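Local coordinates for protein dihydroorotase (Saccharomyces cerevisiae S288C, PDB 6L0A) that catalyses the zinc-dependent interconversion of N-carbamoyl-L-aspartate and dihydroorotate, the third step of de novo pyrimidine synthesis, at residues C[102-107]-C[137-142]; C[152-157]-C[230-235]; C[223-228]-C[271-276]; C[257-262]-C[278-283]; C[262-267]-C[345-350]. One frame throughout, in Å; residues are numbered along the deposited sequence.

Contact 1 (C[102-107]-C[137-142]); sequences AGVTTN and HGEKPS. With ZN (zinc ion), chain L; LMR ((2S)-2-hydroxybutanedioic acid), chain M.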
# COMPACT_ATOMS: atom_id res chain seq x y z
N ALA C 102 15.07 -10.90 -8.65
CA ALA C 102 15.90 -10.45 -7.53
C ALA C 102 15.30 -9.24 -6.82
O ALA C 102 15.05 -8.20 -7.44
CB ALA C 102 17.31 -10.13 -8.02
N GLY C 103 15.07 -9.39 -5.52
CA GLY C 103 14.68 -8.29 -4.66
C GLY C 103 13.19 -8.04 -4.56
O GLY C 103 12.77 -7.22 -3.73
N VAL C 104 12.38 -8.71 -5.38
CA VAL C 104 10.96 -8.37 -5.42
C VAL C 104 10.19 -8.92 -4.21
O VAL C 104 9.17 -8.33 -3.83
CB VAL C 104 10.36 -8.83 -6.76
CG1 VAL C 104 8.84 -8.73 -6.76
CG2 VAL C 104 10.94 -7.98 -7.89
N THR C 105 10.68 -9.97 -3.55
CA THR C 105 9.87 -10.57 -2.50
C THR C 105 10.76 -11.33 -1.52
O THR C 105 11.99 -11.21 -1.53
CB THR C 105 8.77 -11.45 -3.11
OG1 THR C 105 7.85 -11.84 -2.09
CG2 THR C 105 9.36 -12.68 -3.79
N THR C 106 10.12 -12.11 -0.64
CA THR C 106 10.82 -12.81 0.43
C THR C 106 11.91 -13.73 -0.10
O THR C 106 11.67 -14.56 -0.98
CB THR C 106 9.82 -13.63 1.24
OG1 THR C 106 8.75 -12.79 1.68
CG2 THR C 106 10.51 -14.29 2.44
N ASN C 107 13.11 -13.61 0.48
CA ASN C 107 14.23 -14.48 0.14
C ASN C 107 14.45 -14.57 -1.36
O ASN C 107 14.67 -15.65 -1.92
CB ASN C 107 14.04 -15.87 0.75
CG ASN C 107 14.12 -15.86 2.26
OD1 ASN C 107 14.59 -14.88 2.84
ND2 ASN C 107 13.66 -16.94 2.90
N HIS C 137 7.49 -16.10 -10.77
CA HIS C 137 6.98 -14.93 -10.08
C HIS C 137 7.11 -13.79 -11.07
O HIS C 137 8.19 -13.22 -11.25
CB HIS C 137 7.76 -14.64 -8.80
CG HIS C 137 7.21 -13.49 -8.01
ND1 HIS C 137 6.75 -13.62 -6.72
CD2 HIS C 137 7.03 -12.19 -8.35
CE1 HIS C 137 6.32 -12.45 -6.29
NE2 HIS C 137 6.48 -11.56 -7.26
N GLY C 138 6.03 -13.51 -11.80
CA GLY C 138 6.12 -12.60 -12.91
C GLY C 138 6.02 -11.13 -12.55
O GLY C 138 4.98 -10.51 -12.79
N GLU C 139 7.08 -10.56 -11.99
CA GLU C 139 7.16 -9.13 -11.73
C GLU C 139 8.54 -8.63 -12.12
O GLU C 139 9.54 -9.26 -11.77
CB GLU C 139 6.93 -8.81 -10.24
CG GLU C 139 5.50 -8.97 -9.76
CD GLU C 139 5.30 -8.33 -8.40
OE1 GLU C 139 5.56 -8.99 -7.38
OE2 GLU C 139 4.89 -7.16 -8.36
N LYS C 140 8.59 -7.50 -12.83
CA LYS C 140 9.88 -6.87 -13.06
C LYS C 140 10.28 -6.05 -11.83
O LYS C 140 9.43 -5.41 -11.20
CB LYS C 140 9.82 -5.97 -14.29
CG LYS C 140 9.80 -6.71 -15.62
CD LYS C 140 10.65 -5.96 -16.65
CE LYS C 140 10.59 -6.65 -18.00
NZ LYS C 140 10.84 -8.09 -17.84
N PRO C 141 11.56 -6.08 -11.44
CA PRO C 141 12.03 -5.20 -10.36
C PRO C 141 11.76 -3.74 -10.66
O PRO C 141 11.72 -3.30 -11.82
CB PRO C 141 13.54 -5.49 -10.30
CG PRO C 141 13.67 -6.89 -10.83
CD PRO C 141 12.62 -6.99 -11.91
N SER C 142 11.53 -2.97 -9.60
CA SER C 142 11.15 -1.58 -9.77
C SER C 142 12.32 -0.79 -10.34
O SER C 142 13.48 -1.04 -10.01
CB SER C 142 10.70 -1.00 -8.43
OG SER C 142 9.45 -1.55 -8.04
ZN ZN L . 5.45 -14.94 -5.24
C1 LMR M . 6.00 -14.45 -2.40
O1A LMR M . 5.40 -15.42 -2.96
O1B LMR M . 6.21 -13.44 -3.11
C2 LMR M . 6.47 -14.48 -0.93
O2 LMR M . 5.88 -13.51 -0.08
C3 LMR M . 6.04 -15.75 -0.27
C4 LMR M . 7.06 -15.81 0.85
O4A LMR M . 7.06 -14.98 1.82
O4B LMR M . 7.88 -16.73 0.71
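Val104 lies against Glu139 and His137 where two loops meet beside the second zinc of the active site. The Glu139 side chain crosses Val104 obliquely. Its CB sits in the plane of the His137 ring, at the edge, and is 4.0 Å from Val104 CG1. CD is 3.9 Å from the same methyl. At the tip, OE1 packs on Val104 CG1 and takes the N-H of His137 NE2 on its anti lone pair, at 2.7 Å and 168°. This His-carboxylate bond lies almost in the imidazole plane and helps fix the ring's rotation, with ND1 bound to the zinc ion. Thr105 CG2 approaches the ring obliquely, 3.9 Å from His137 CE1. Its OG1, anti to the backbone N (chi1 -171°), donates to malate O1B at 2.5 Å. Thr106 OG1 donates to the other malate carboxylate, at O4A. Farther out, Val104 CG2 rests on Pro141. The loop 102-107 lies between helices 82-90 and 121-130; 137-142 leaves strand 133-136 and leads towards helix 156-170.

Contact 2 (C[152-157]-C[230-235]); sequences HVLNAE and KPVAKL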
# COMPACT_ATOMS: atom_id res chain seq x y z
N HIS C 152 6.87 0.04 -11.01
CA HIS C 152 6.55 0.13 -9.60
C HIS C 152 5.65 -1.05 -9.25
O HIS C 152 5.30 -1.86 -10.12
CB HIS C 152 5.87 1.47 -9.28
CG HIS C 152 4.80 1.82 -10.24
ND1 HIS C 152 3.58 1.18 -10.26
CD2 HIS C 152 4.77 2.72 -11.26
CE1 HIS C 152 2.84 1.68 -11.23
NE2 HIS C 152 3.54 2.62 -11.86
N VAL C 153 5.25 -1.16 -7.98
CA VAL C 153 4.54 -2.37 -7.56
C VAL C 153 3.21 -2.53 -8.28
O VAL C 153 2.67 -3.64 -8.32
CB VAL C 153 4.33 -2.38 -6.03
CG1 VAL C 153 5.67 -2.52 -5.28
CG2 VAL C 153 3.57 -1.12 -5.58
N LEU C 154 2.65 -1.47 -8.84
CA LEU C 154 1.34 -1.62 -9.47
C LEU C 154 1.41 -2.10 -10.91
O LEU C 154 0.47 -2.76 -11.37
CB LEU C 154 0.57 -0.31 -9.43
CG LEU C 154 -0.07 0.03 -8.10
CD1 LEU C 154 -0.69 1.39 -8.28
CD2 LEU C 154 -1.11 -1.00 -7.67
N ASN C 155 2.46 -1.76 -11.65
CA ASN C 155 2.57 -2.22 -13.03
C ASN C 155 3.68 -3.25 -13.23
O ASN C 155 3.95 -3.62 -14.38
CB ASN C 155 2.76 -1.03 -14.00
CG ASN C 155 4.10 -0.32 -13.84
OD1 ASN C 155 4.93 -0.66 -12.98
ND2 ASN C 155 4.33 0.67 -14.70
N ALA C 156 4.31 -3.74 -12.15
CA ALA C 156 5.46 -4.64 -12.33
C ALA C 156 5.05 -5.97 -12.96
O ALA C 156 5.85 -6.58 -13.69
CB ALA C 156 6.17 -4.87 -11.00
N GLU C 157 3.83 -6.44 -12.69
CA GLU C 157 3.33 -7.67 -13.31
C GLU C 157 3.04 -7.47 -14.79
O GLU C 157 3.48 -8.26 -15.64
CB GLU C 157 2.08 -8.15 -12.57
CG GLU C 157 1.45 -9.36 -13.19
CD GLU C 157 0.32 -9.91 -12.34
OE1 GLU C 157 -0.82 -9.94 -12.83
OE2 GLU C 157 0.56 -10.29 -11.18
N LYS C 230 3.37 -9.99 -2.16
CA LYS C 230 3.77 -9.72 -3.53
C LYS C 230 3.25 -10.84 -4.43
O LYS C 230 3.21 -12.00 -4.01
CB LYS C 230 5.31 -9.61 -3.66
CG LYS C 230 5.96 -8.50 -2.80
CD LYS C 230 5.43 -7.11 -3.14
CE LYS C 230 5.92 -6.65 -4.48
NZ LYS C 230 7.36 -6.14 -4.45
N PRO C 231 2.73 -10.52 -5.64
CA PRO C 231 2.45 -9.16 -6.10
C PRO C 231 1.34 -8.56 -5.25
O PRO C 231 0.53 -9.32 -4.68
CB PRO C 231 2.01 -9.34 -7.56
CG PRO C 231 2.23 -10.82 -7.89
CD PRO C 231 2.23 -11.53 -6.57
N VAL C 232 1.35 -7.24 -5.10
CA VAL C 232 0.36 -6.61 -4.24
C VAL C 232 -1.02 -6.76 -4.86
O VAL C 232 -1.17 -6.86 -6.08
CB VAL C 232 0.69 -5.12 -4.01
CG1 VAL C 232 2.11 -4.95 -3.43
CG2 VAL C 232 0.53 -4.32 -5.31
N ALA C 233 -2.05 -6.80 -4.01
CA ALA C 233 -3.42 -6.72 -4.49
C ALA C 233 -3.67 -5.35 -5.10
O ALA C 233 -3.22 -4.32 -4.57
CB ALA C 233 -4.41 -6.99 -3.35
N LYS C 234 -4.37 -5.31 -6.23
CA LYS C 234 -4.41 -4.13 -7.08
C LYS C 234 -5.82 -3.54 -7.05
O LYS C 234 -6.38 -3.39 -5.96
CB LYS C 234 -3.88 -4.48 -8.46
CG LYS C 234 -2.39 -4.83 -8.39
CD LYS C 234 -1.85 -5.37 -9.69
CE LYS C 234 -0.34 -5.54 -9.61
NZ LYS C 234 0.17 -6.62 -8.67
N LEU C 235 -6.40 -3.18 -8.18
CA LEU C 235 -7.61 -2.36 -8.16
C LEU C 235 -8.86 -3.23 -8.23
O LEU C 235 -8.79 -4.43 -8.55
CB LEU C 235 -7.57 -1.39 -9.33
CG LEU C 235 -6.30 -0.54 -9.38
CD1 LEU C 235 -6.38 0.47 -10.52
CD2 LEU C 235 -6.09 0.16 -8.05
O HOH W 1 3.38 -5.92 -6.76
O HOH W 2 2.78 -5.93 -9.85
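Lys234 and Val232 pack against Val153 and Leu154 in the loops of this TIM-barrel amidohydrolase, close to the start of helices 156-170 and 236-246. The Lys234 chain slides past Leu154 in the opposite direction, with CG 4.1 Å from Leu154 CD2. It is extended as far as CE, which lies 3.4 Å from Leu154 O. The last torsion bends (chi4 68°), and NZ donates to Val232 O in the carbonyl plane at 2.9 Å. The same NZ donates to a water and to Thr182 OG1. Glu157 OE2 is 4.5 Å from Lys234 NZ, too far for a salt bridge. Its carboxylate bonds Thr182 and Ser183, and OE2 also touches Pro231 CG, in the ring that follows a cis peptide. An alanine in place of Lys234 would probably leave Val232 O, Thr182 and the water without their shared donor and Glu157 without its nearby positive charge. Lys230, a malate-pocket residue bent at chi2, chi3 and chi4, brings NZ to Val104 O. The Lys230 and Val153 side chains cross at about a right angle, with Lys230 NZ 4.1 Å from Val153 CG1. Val232 CG1 and Val153 CB add an apolar touch. Asp219 of the second subunit bonds Val153 N. Two waters bridge the segments: one links Val153 O to Val232 N, and the other, 2.8 Å from Val153 O, accepts from Glu157 N at 3.1 Å.

Contact 3 (C[223-228]-C[271-276]); sequences GNPVNF and EGVCAG. With LMR ((2S)-2-hydroxybutanedioic acid), chain M.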
# COMPACT_ATOMS: atom_id res chain seq x y z
N GLY C 223 -2.98 0.21 4.86
CA GLY C 223 -2.64 0.41 6.26
C GLY C 223 -2.72 -0.86 7.09
O GLY C 223 -2.81 -0.79 8.32
N ASN C 224 -2.67 -2.03 6.43
CA ASN C 224 -2.78 -3.33 7.08
C ASN C 224 -1.65 -4.23 6.60
O ASN C 224 -1.80 -4.97 5.61
CB ASN C 224 -4.14 -3.99 6.80
CG ASN C 224 -5.31 -3.19 7.36
OD1 ASN C 224 -5.32 -2.81 8.52
ND2 ASN C 224 -6.32 -2.98 6.52
N PRO C 225 -0.49 -4.19 7.25
CA PRO C 225 0.64 -5.04 6.82
C PRO C 225 0.29 -6.52 6.72
O PRO C 225 0.90 -7.23 5.91
CB PRO C 225 1.69 -4.77 7.89
CG PRO C 225 1.41 -3.35 8.30
CD PRO C 225 -0.08 -3.22 8.28
N VAL C 226 -0.68 -7.01 7.50
CA VAL C 226 -1.03 -8.42 7.44
C VAL C 226 -1.57 -8.80 6.07
O VAL C 226 -1.45 -9.96 5.65
CB VAL C 226 -2.03 -8.76 8.58
CG1 VAL C 226 -3.35 -8.02 8.40
CG2 VAL C 226 -2.25 -10.26 8.69
N ASN C 227 -2.12 -7.85 5.32
CA ASN C 227 -2.61 -8.12 3.98
C ASN C 227 -1.61 -7.76 2.88
O ASN C 227 -1.95 -7.87 1.71
CB ASN C 227 -3.92 -7.36 3.74
CG ASN C 227 -5.08 -7.93 4.53
OD1 ASN C 227 -5.11 -9.14 4.80
ND2 ASN C 227 -6.02 -7.08 4.92
N PHE C 228 -0.39 -7.34 3.23
CA PHE C 228 0.61 -6.98 2.23
C PHE C 228 1.30 -8.25 1.74
O PHE C 228 1.83 -9.01 2.55
CB PHE C 228 1.63 -6.01 2.83
CG PHE C 228 2.83 -5.75 1.97
CD1 PHE C 228 2.70 -5.09 0.75
CD2 PHE C 228 4.11 -6.13 2.39
CE1 PHE C 228 3.81 -4.84 -0.05
CE2 PHE C 228 5.23 -5.88 1.58
CZ PHE C 228 5.08 -5.24 0.36
N GLU C 271 9.16 -0.32 8.89
CA GLU C 271 9.74 -0.44 7.56
C GLU C 271 10.14 -1.89 7.34
O GLU C 271 10.43 -2.62 8.30
CB GLU C 271 10.94 0.49 7.36
CG GLU C 271 12.11 0.21 8.29
CD GLU C 271 13.17 1.29 8.24
OE1 GLU C 271 13.12 2.12 7.30
OE2 GLU C 271 14.04 1.32 9.13
N GLY C 272 10.15 -2.30 6.08
CA GLY C 272 10.54 -3.67 5.77
C GLY C 272 9.58 -4.73 6.26
O GLY C 272 10.01 -5.80 6.70
N VAL C 273 8.27 -4.44 6.20
CA VAL C 273 7.25 -5.44 6.47
C VAL C 273 7.43 -6.61 5.51
O VAL C 273 7.52 -6.42 4.29
CB VAL C 273 5.85 -4.82 6.32
CG1 VAL C 273 4.77 -5.91 6.25
CG2 VAL C 273 5.57 -3.86 7.47
N CYS C 274 7.49 -7.83 6.06
CA CYS C 274 7.60 -9.02 5.21
C CYS C 274 6.36 -9.20 4.35
O CYS C 274 5.23 -9.03 4.83
CB CYS C 274 7.80 -10.26 6.06
SG CYS C 274 9.36 -10.25 6.92
N ALA C 275 6.55 -9.56 3.09
CA ALA C 275 5.44 -9.80 2.18
C ALA C 275 4.92 -11.22 2.35
O ALA C 275 5.70 -12.18 2.37
CB ALA C 275 5.88 -9.59 0.74
N GLY C 276 3.59 -11.35 2.44
CA GLY C 276 2.98 -12.67 2.47
C GLY C 276 1.73 -12.76 3.32
O GLY C 276 1.65 -12.19 4.41
C1 LMR M . 6.00 -14.45 -2.40
O1A LMR M . 5.40 -15.42 -2.96
O1B LMR M . 6.21 -13.44 -3.11
C2 LMR M . 6.47 -14.48 -0.93
O2 LMR M . 5.88 -13.51 -0.08
C3 LMR M . 6.04 -15.75 -0.27
C4 LMR M . 7.06 -15.81 0.85
O4A LMR M . 7.06 -14.98 1.82
O4B LMR M . 7.88 -16.73 0.71
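Phe228 O accepts the N-H of Gly276 at 2.9 Å and 177°, tying the residue just after the 3-10 segment 225-227 to an irregular segment. Gly276 has backbone angles at which any CB would collide with the Ala275 carbonyl oxygen. The Phe228 ring, with CG anti to the backbone N (chi1 171°), reaches alongside 273-275. Its edge faces two carbonyls near the ring plane: Phe228 CE2 is 3.6 Å from Val273 O, and Phe228 CD2 is 4.0 Å from Cys274 O. Ala275 CB comes in obliquely, 3.9 Å from Phe228 CE2. Val273 CG1 wedges between Pro225 CB, at 3.7 Å, and Phe228 CD2, at 3.9 Å. The second subunit packs on this site, with its Pro225 against Val273 and its Gly223 against Phe228. Malate lies beyond Ala275, whose O is 2.8 Å from malate O2 and also accepts from His262 NE2. Lys267 NZ donates to Pro225 O, Cys274 O and Gly276 O. One ammonium group thus draws carbonyls of both segments together, and its charge would probably polarise them.

Contact 4 (C[257-262]-C[278-283]); sequences SDSAPH and YSQSFA. With ZN (zinc ion), chain K; LMR ((2S)-2-hydroxybutanedioic acid), chain M.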
# COMPACT_ATOMS: atom_id res chain seq x y z
N SER C 257 -2.10 -21.28 -3.41
CA SER C 257 -2.43 -20.33 -2.35
C SER C 257 -1.38 -19.24 -2.20
O SER C 257 -1.70 -18.11 -1.81
CB SER C 257 -2.59 -21.06 -1.02
OG SER C 257 -1.36 -21.61 -0.58
N ASP C 258 -0.13 -19.57 -2.48
CA ASP C 258 1.00 -18.76 -2.02
C ASP C 258 0.85 -18.44 -0.54
O ASP C 258 1.14 -17.33 -0.09
CB ASP C 258 1.15 -17.48 -2.84
CG ASP C 258 2.51 -16.82 -2.63
OD1 ASP C 258 3.41 -17.53 -2.15
OD2 ASP C 258 2.66 -15.61 -2.89
N SER C 259 0.36 -19.41 0.24
CA SER C 259 0.34 -19.22 1.68
C SER C 259 1.77 -19.03 2.18
O SER C 259 2.64 -19.86 1.91
CB SER C 259 -0.33 -20.39 2.38
OG SER C 259 -0.26 -20.23 3.79
N ALA C 260 2.01 -17.91 2.87
CA ALA C 260 3.36 -17.45 3.20
C ALA C 260 3.39 -17.12 4.69
O ALA C 260 3.07 -15.99 5.09
CB ALA C 260 3.74 -16.23 2.37
N PRO C 261 3.78 -18.07 5.53
CA PRO C 261 3.75 -17.84 6.99
C PRO C 261 4.84 -16.87 7.43
O PRO C 261 6.01 -17.03 7.09
CB PRO C 261 3.97 -19.24 7.58
CG PRO C 261 3.86 -20.20 6.42
CD PRO C 261 4.19 -19.44 5.19
N HIS C 262 4.44 -15.87 8.22
CA HIS C 262 5.38 -15.00 8.89
C HIS C 262 4.97 -14.84 10.35
O HIS C 262 3.78 -14.71 10.65
CB HIS C 262 5.42 -13.61 8.24
CG HIS C 262 6.00 -13.62 6.86
ND1 HIS C 262 7.35 -13.75 6.62
CD2 HIS C 262 5.41 -13.53 5.65
CE1 HIS C 262 7.57 -13.73 5.32
NE2 HIS C 262 6.40 -13.61 4.71
N TYR C 278 -0.96 -15.57 5.08
CA TYR C 278 -1.03 -16.95 5.54
C TYR C 278 -2.46 -17.48 5.37
O TYR C 278 -3.36 -17.10 6.13
CB TYR C 278 -0.59 -17.09 7.00
CG TYR C 278 -0.81 -18.51 7.47
CD1 TYR C 278 0.05 -19.52 7.07
CD2 TYR C 278 -1.90 -18.85 8.26
CE1 TYR C 278 -0.15 -20.85 7.47
CE2 TYR C 278 -2.12 -20.18 8.67
CZ TYR C 278 -1.24 -21.17 8.26
OH TYR C 278 -1.45 -22.49 8.66
N SER C 279 -2.65 -18.38 4.42
CA SER C 279 -3.97 -18.91 4.12
C SER C 279 -4.08 -20.42 4.29
O SER C 279 -5.16 -20.97 4.05
CB SER C 279 -4.38 -18.53 2.69
OG SER C 279 -3.43 -19.00 1.75
N GLN C 280 -3.01 -21.11 4.71
CA GLN C 280 -3.02 -22.58 4.64
C GLN C 280 -4.11 -23.18 5.51
O GLN C 280 -4.79 -24.12 5.08
CB GLN C 280 -1.66 -23.14 5.06
CG GLN C 280 -1.37 -24.49 4.43
CD GLN C 280 -1.04 -24.35 2.95
OE1 GLN C 280 0.01 -23.80 2.60
NE2 GLN C 280 -1.94 -24.80 2.08
N SER C 281 -4.30 -22.66 6.73
CA SER C 281 -5.19 -23.29 7.71
C SER C 281 -6.64 -23.37 7.24
O SER C 281 -7.40 -24.20 7.76
CB SER C 281 -5.13 -22.53 9.04
OG SER C 281 -3.92 -22.81 9.75
N PHE C 282 -7.06 -22.53 6.30
CA PHE C 282 -8.44 -22.56 5.83
C PHE C 282 -8.50 -22.46 4.32
O PHE C 282 -9.47 -21.93 3.77
CB PHE C 282 -9.27 -21.45 6.49
CG PHE C 282 -9.26 -21.54 7.99
CD1 PHE C 282 -10.18 -22.34 8.65
CD2 PHE C 282 -8.31 -20.86 8.73
CE1 PHE C 282 -10.16 -22.44 10.03
CE2 PHE C 282 -8.28 -20.96 10.11
CZ PHE C 282 -9.21 -21.75 10.76
N ALA C 283 -7.48 -23.00 3.64
CA ALA C 283 -7.29 -22.77 2.22
C ALA C 283 -8.55 -23.06 1.41
O ALA C 283 -9.07 -22.19 0.71
CB ALA C 283 -6.10 -23.61 1.73
ZN ZN K . 5.14 -17.94 -3.18
C1 LMR M . 6.00 -14.45 -2.40
O1A LMR M . 5.40 -15.42 -2.96
O1B LMR M . 6.21 -13.44 -3.11
C2 LMR M . 6.47 -14.48 -0.93
O2 LMR M . 5.88 -13.51 -0.08
C3 LMR M . 6.04 -15.75 -0.27
C4 LMR M . 7.06 -15.81 0.85
O4A LMR M . 7.06 -14.98 1.82
O4B LMR M . 7.88 -16.73 0.71
O HOH W 3 -3.95 -17.54 -0.54
O HOH W 4 1.58 -22.10 4.34
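Ser259 OG accepts the N-H of Ser279 at 3.1 Å, and that of Gln280 weakly at 3.0 Å. The hydroxyl oxygen is anti to its backbone N (chi1 176°), which carries it across to these two amides. A water 2.7 Å from Ser259 OG also donates to Gln280 OE1. A second water joins Ser257 O to Ser279 OG. Ser257 OG accepts from Ser259 N at 2.9 Å and 155°, forming an ST turn round Asp258, and is hydrogen-bonded to Asp12 as well. Gln280 NE2 shares that Asp12 carboxylate. An alanine in place of Ser257 would probably leave Ser259 N without this acceptor and Asp12 without one of its partners, and the turn round Asp258 less firmly fixed. Asp258 itself turns away from 278-283; its OD1 binds the zinc ion together with His14 and His16, and malate O1A completes part of the shell. His262 NE2 makes a weak bond to malate O4A. The Tyr278 ring closes the packing. Gln280 N lies over the centre of one face, and Pro261 CG approaches Tyr278 CD1 obliquely at 3.9 Å. Tyr278 OH and Ser281 OG are hydrogen-bonded at 2.7 Å. The small hydroxyls thus satisfy buried amides behind a metal ligand and probably steady the turn that presents Asp258 to the zinc.

Contact 5 (C[262-267]-C[345-350]); sequences HPVQNK and SIIPFK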
# COMPACT_ATOMS: atom_id res chain seq x y z
N HIS C 262 4.44 -15.87 8.22
CA HIS C 262 5.38 -15.00 8.89
C HIS C 262 4.97 -14.84 10.35
O HIS C 262 3.78 -14.71 10.65
CB HIS C 262 5.42 -13.61 8.24
CG HIS C 262 6.00 -13.62 6.86
ND1 HIS C 262 7.35 -13.75 6.62
CD2 HIS C 262 5.41 -13.53 5.65
CE1 HIS C 262 7.57 -13.73 5.32
NE2 HIS C 262 6.40 -13.61 4.71
N PRO C 263 5.93 -14.87 11.27
CA PRO C 263 5.61 -14.53 12.66
C PRO C 263 5.14 -13.09 12.72
O PRO C 263 5.60 -12.23 11.96
CB PRO C 263 6.94 -14.73 13.39
CG PRO C 263 7.98 -14.56 12.34
CD PRO C 263 7.38 -15.01 11.04
N VAL C 264 4.22 -12.84 13.65
CA VAL C 264 3.55 -11.54 13.73
C VAL C 264 4.55 -10.40 13.87
O VAL C 264 4.31 -9.29 13.37
CB VAL C 264 2.53 -11.58 14.88
CG1 VAL C 264 3.26 -11.75 16.23
CG2 VAL C 264 1.68 -10.36 14.84
N GLN C 265 5.68 -10.64 14.54
CA GLN C 265 6.65 -9.57 14.73
C GLN C 265 7.31 -9.14 13.42
O GLN C 265 7.88 -8.05 13.36
CB GLN C 265 7.73 -9.98 15.75
CG GLN C 265 8.65 -11.11 15.30
CD GLN C 265 8.13 -12.48 15.73
OE1 GLN C 265 6.93 -12.65 16.00
NE2 GLN C 265 9.03 -13.46 15.80
N ASN C 266 7.25 -9.97 12.38
CA ASN C 266 7.78 -9.56 11.08
C ASN C 266 6.73 -8.86 10.22
O ASN C 266 7.02 -8.49 9.08
CB ASN C 266 8.35 -10.77 10.32
CG ASN C 266 9.56 -11.37 11.02
OD1 ASN C 266 9.85 -11.03 12.17
ND2 ASN C 266 10.26 -12.27 10.34
N LYS C 267 5.52 -8.68 10.74
CA LYS C 267 4.53 -7.83 10.10
C LYS C 267 4.35 -6.50 10.81
O LYS C 267 3.97 -5.51 10.17
CB LYS C 267 3.18 -8.55 10.03
CG LYS C 267 3.18 -9.79 9.14
CD LYS C 267 3.48 -9.41 7.70
CE LYS C 267 2.59 -10.17 6.75
NZ LYS C 267 2.61 -9.65 5.35
N SER C 345 3.45 -16.93 16.60
CA SER C 345 2.06 -16.59 16.34
C SER C 345 1.94 -16.04 14.93
O SER C 345 2.73 -15.17 14.54
CB SER C 345 1.54 -15.56 17.35
OG SER C 345 1.74 -16.01 18.67
N ILE C 346 0.97 -16.54 14.17
CA ILE C 346 0.69 -16.08 12.82
C ILE C 346 -0.71 -15.52 12.79
O ILE C 346 -1.65 -16.12 13.34
CB ILE C 346 0.81 -17.22 11.79
CG1 ILE C 346 2.20 -17.85 11.82
CG2 ILE C 346 0.46 -16.72 10.38
CD1 ILE C 346 2.17 -19.29 11.31
N ILE C 347 -0.88 -14.38 12.12
CA ILE C 347 -2.20 -13.81 11.87
C ILE C 347 -2.73 -14.43 10.57
O ILE C 347 -2.15 -14.17 9.50
CB ILE C 347 -2.16 -12.28 11.78
CG1 ILE C 347 -1.29 -11.71 12.91
CG2 ILE C 347 -3.56 -11.72 11.83
CD1 ILE C 347 -1.89 -11.94 14.31
N PRO C 348 -3.79 -15.23 10.62
CA PRO C 348 -4.32 -15.83 9.39
C PRO C 348 -5.11 -14.82 8.57
O PRO C 348 -5.61 -13.81 9.06
CB PRO C 348 -5.24 -16.94 9.92
CG PRO C 348 -5.75 -16.36 11.24
CD PRO C 348 -4.58 -15.61 11.81
N PHE C 349 -5.21 -15.14 7.28
CA PHE C 349 -6.03 -14.36 6.37
C PHE C 349 -7.47 -14.28 6.88
O PHE C 349 -8.05 -15.29 7.29
CB PHE C 349 -5.99 -14.99 4.98
CG PHE C 349 -6.77 -14.26 3.94
CD1 PHE C 349 -6.54 -12.92 3.71
CD2 PHE C 349 -7.73 -14.93 3.19
CE1 PHE C 349 -7.26 -12.25 2.75
CE2 PHE C 349 -8.45 -14.27 2.23
CZ PHE C 349 -8.22 -12.92 2.01
N LYS C 350 -8.03 -13.07 6.86
CA LYS C 350 -9.44 -12.83 7.20
C LYS C 350 -9.74 -13.23 8.64
O LYS C 350 -10.85 -13.66 8.96
CB LYS C 350 -10.38 -13.56 6.25
CG LYS C 350 -10.59 -12.84 4.92
CD LYS C 350 -11.39 -13.68 3.94
CE LYS C 350 -12.76 -14.04 4.50
NZ LYS C 350 -13.70 -12.88 4.49
O HOH W 5 1.55 -13.02 11.11
O HOH W 6 5.86 -14.90 16.83
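His262 meets Ile346 through its carbonyl, not its ring: the CB points away from 345-350, and the imidazole touches Arg18 and Cys274. Phe349, near the end of the other segment, carries Lys350 CG over the centre of one face, 3.6 Å above the plane. Its ring also meets Tyr286 edge-to-face. Neither ring touches the opposite segment; the meeting is made largely by backbone atoms. Val264 N donates to Ser345 O at 2.9 Å, and Pro263 CA makes a CA-H...O contact with the same oxygen at 3.5 Å. Ile346 CG1 lies 3.7 Å from His262 O. That carbonyl accepts a hydrogen bond from a water, which in turn accepts from Ile347 N at 3.0 Å. Another water links Gln265 OE1 to Ser345 N. The Val264 and Ile347 side chains cross obliquely, with Val264 CG2, anti to the backbone N, 3.8 Å from Ile347 CG1. Tyr270 of the second subunit packs on both residues. One direct bond and one water bridge join the 3-10 turn 264-266 to strand 345-346; the other water joins the residues next to them, His262 and Ile347. Because most of these links use backbone atoms, the join probably depends more on main-chain position than on side-chain chemistry.

How the contacts relate
Contact 1 closes first, round helix 121-130 and strand 133-136. Contact 2 follows in series and ties the start of helix 156-170 to the loop before helix 236-246. Contact 3 opens at 223-228, between the two segments of contact 2, and closes after it, so the two cross. Contact 4 closes the long loop between strand 253-255 and helix 283-293 and crosses contact 3. Contact 5 shares His262 with contact 4, crosses both 3 and 4, and brings in strand 345-346 from near the C terminus. All five contacts include a residue of the malate pocket; contacts 1, 2, 3 and 5 also reach the second subunit.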